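Local structure of cellobiose 2-epimerase (Ruminococcus albus, 3VW5) at residues Leu168-Leu173 with Asn289-Lys294. The protein catalyses the reversible epimerization of cellobiose to 4-O-beta-D-glucopyranosyl-D-mannose. The protein carries 2 engineered substitutions. Numbering follows the deposited sequence.
Sequences LSENGL and NNERDK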
loop_
_atom_site.group_PDB
_atom_site.type_symbol
_atom_site.label_atom_id
_atom_site.label_comp_id
_atom_site.label_asym_id
_atom_site.label_seq_id
_atom_site.Cartn_x
_atom_site.Cartn_y
_atom_site.Cartn_z
ATOM N N LEU A 168 -5.881 3.093 -12.084
ATOM C CA LEU A 168 -4.817 3.890 -11.480
ATOM C C LEU A 168 -4.902 5.364 -11.914
ATOM O O LEU A 168 -4.282 6.234 -11.292
ATOM C CB LEU A 168 -3.429 3.303 -11.790
ATOM C CG LEU A 168 -3.010 2.019 -11.053
ATOM C CD1 LEU A 168 -1.471 1.918 -10.976
ATOM C CD2 LEU A 168 -3.644 1.903 -9.661
ATOM N N SER A 169 -5.679 5.638 -12.963
ATOM C CA SER A 169 -5.858 7.007 -13.430
ATOM C C SER A 169 -6.643 7.833 -12.411
ATOM O O SER A 169 -7.410 7.280 -11.615
ATOM C CB SER A 169 -6.542 7.046 -14.801
ATOM O OG SER A 169 -7.869 7.566 -14.707
ATOM N N GLU A 170 -6.454 9.154 -12.451
ATOM C CA GLU A 170 -7.017 10.048 -11.439
ATOM C C GLU A 170 -8.094 10.955 -12.003
ATOM O O GLU A 170 -9.226 10.967 -11.494
ATOM C CB GLU A 170 -5.924 10.894 -10.790
ATOM C CG GLU A 170 -5.719 10.597 -9.314
ATOM C CD GLU A 170 -6.079 11.780 -8.429
ATOM O OE1 GLU A 170 -5.992 12.947 -8.914
ATOM O OE2 GLU A 170 -6.472 11.544 -7.255
ATOM N N ASN A 171 -7.753 11.723 -13.040
ATOM C CA ASN A 171 -8.782 12.503 -13.736
ATOM C C ASN A 171 -9.324 11.719 -14.927
ATOM O O ASN A 171 -9.899 10.630 -14.763
ATOM C CB ASN A 171 -8.260 13.876 -14.181
ATOM C CG ASN A 171 -7.982 14.803 -13.005
ATOM O OD1 ASN A 171 -8.517 14.618 -11.903
ATOM N ND2 ASN A 171 -7.138 15.808 -13.233
ATOM N N GLY A 172 -9.141 12.275 -16.123
ATOM C CA GLY A 172 -9.438 11.546 -17.345
ATOM C C GLY A 172 -8.169 10.981 -17.968
ATOM O O GLY A 172 -8.143 10.616 -19.156
ATOM N N LEU A 173 -7.127 10.888 -17.136
ATOM C CA LEU A 173 -5.735 10.724 -17.581
ATOM C C LEU A 173 -5.377 9.359 -18.194
ATOM O O LEU A 173 -4.948 9.278 -19.345
ATOM C CB LEU A 173 -4.776 11.075 -16.425
ATOM C CG LEU A 173 -4.176 12.490 -16.393
ATOM C CD1 LEU A 173 -5.124 13.483 -17.010
ATOM C CD2 LEU A 173 -3.809 12.922 -14.964
ATOM N N ASN A 289 -2.472 17.269 3.770
ATOM C CA ASN A 289 -3.328 17.408 2.601
ATOM C C ASN A 289 -3.157 16.242 1.629
ATOM O O ASN A 289 -2.174 15.500 1.688
ATOM C CB ASN A 289 -3.063 18.734 1.885
ATOM C CG ASN A 289 -3.459 19.929 2.720
ATOM O OD1 ASN A 289 -4.364 19.849 3.558
ATOM N ND2 ASN A 289 -2.770 21.042 2.514
ATOM N N ASN A 290 -4.121 16.101 0.728
ATOM C CA ASN A 290 -4.136 15.015 -0.246
ATOM C C ASN A 290 -3.197 15.233 -1.441
ATOM O O ASN A 290 -2.225 14.492 -1.635
ATOM C CB ASN A 290 -5.573 14.793 -0.729
ATOM C CG ASN A 290 -5.740 13.512 -1.506
ATOM O OD1 ASN A 290 -5.055 12.511 -1.245
ATOM N ND2 ASN A 290 -6.657 13.529 -2.476
ATOM N N GLU A 291 -3.484 16.253 -2.243
ATOM C CA GLU A 291 -2.739 16.443 -3.483
ATOM C C GLU A 291 -2.856 17.846 -4.055
ATOM O O GLU A 291 -3.783 18.589 -3.745
ATOM C CB GLU A 291 -3.242 15.444 -4.530
ATOM C CG GLU A 291 -4.751 15.550 -4.752
ATOM C CD GLU A 291 -5.245 14.783 -5.970
ATOM O OE1 GLU A 291 -6.146 15.306 -6.679
ATOM O OE2 GLU A 291 -4.744 13.662 -6.215
ATOM N N ARG A 292 -1.904 18.195 -4.908
ATOM C CA ARG A 292 -2.114 19.296 -5.823
ATOM C C ARG A 292 -2.370 18.738 -7.222
ATOM O O ARG A 292 -1.577 17.946 -7.727
ATOM C CB ARG A 292 -0.914 20.235 -5.850
ATOM C CG ARG A 292 -0.980 21.260 -6.991
ATOM C CD ARG A 292 0.281 22.074 -7.063
ATOM N NE ARG A 292 1.374 21.306 -7.639
ATOM C CZ ARG A 292 1.482 21.069 -8.938
ATOM N NH1 ARG A 292 0.559 21.545 -9.766
ATOM N NH2 ARG A 292 2.506 20.376 -9.412
ATOM N N ASP A 293 -3.483 19.128 -7.834
ATOM C CA ASP A 293 -3.732 18.850 -9.252
ATOM C C ASP A 293 -3.716 20.197 -9.991
ATOM O O ASP A 293 -4.668 21.001 -9.882
ATOM C CB ASP A 293 -5.071 18.122 -9.428
ATOM C CG ASP A 293 -5.393 17.789 -10.884
ATOM O OD1 ASP A 293 -4.712 18.290 -11.817
ATOM O OD2 ASP A 293 -6.358 17.018 -11.095
ATOM N N LYS A 294 -2.624 20.438 -10.722
ATOM C CA LYS A 294 -2.357 21.743 -11.348
ATOM C C LYS A 294 -2.488 22.925 -10.379
ATOM O O LYS A 294 -1.652 23.100 -9.492
ATOM C CB LYS A 294 -3.238 21.955 -12.578
ATOM C CG LYS A 294 -2.829 21.084 -13.738
ATOM C CD LYS A 294 -3.875 21.071 -14.843
ATOM C CE LYS A 294 -3.355 20.279 -16.031
ATOM N NZ LYS A 294 -4.458 19.715 -16.847
HETATM O O HOH W 1 -7.694 11.288 -4.894
#
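Asp-293 OD2 accepts a hydrogen bond from Asn-171 ND2 at 2.6 Å, and this is the one direct hydrogen bond between 168-173 and 289-294. The N-H points well at its target, at 160° through the hydrogen, and meets the syn lone pair of OD2, on the side of OD1. Amide and carboxylate approach from opposite directions and lie nearly coplanar. Asp-293 reaches over because its CG is anti to the backbone N (chi1 -180°), which carries the carboxylate out from the strand toward the loop.

One residue back from Asn-171 and two back from Asp-293, two acids face each other. Glu-170 OE2 lies 2.9 Å from Glu-291 OE2, both acceptors, with the two carboxylate planes turned 60° apart. Glu-170 OE1 is also 4.6 Å from Asp-293 OD2, a third acid that would probably add to the negative charge there. A water donates to Glu-170 OE2 at 2.7 Å and weakly accepts from Asn-290 ND2 at 3.5 Å, a slender second link between the segments. Ile-238 of strand 238-240 touches the side chains of Glu-170, Glu-291 and Asp-293. On strand 296-302, Asp-298 shares backbone hydrogen bonds with Asn-290 and Glu-291, a classic beta bulge, and its OD2 is hydrogen-bonded to Asn-290 ND2.

In the (alpha/alpha)6 barrel this surface contact joins the long loop between strands 151-156 and 177-178 to the end of strand 287-293. With an alanine at Asp-293, the Asn-171 amide would probably lose its acceptor and be left to turn, leaving the water bridge, weak on its Asn-290 side, as the remaining polar link between the segments. The exact spacing of the glutamates is uncertain at this resolution, but their pairing probably costs some electrostatic energy, whereas the neutral Asn-171 amide joins the loop to Asp-293 without adding charge.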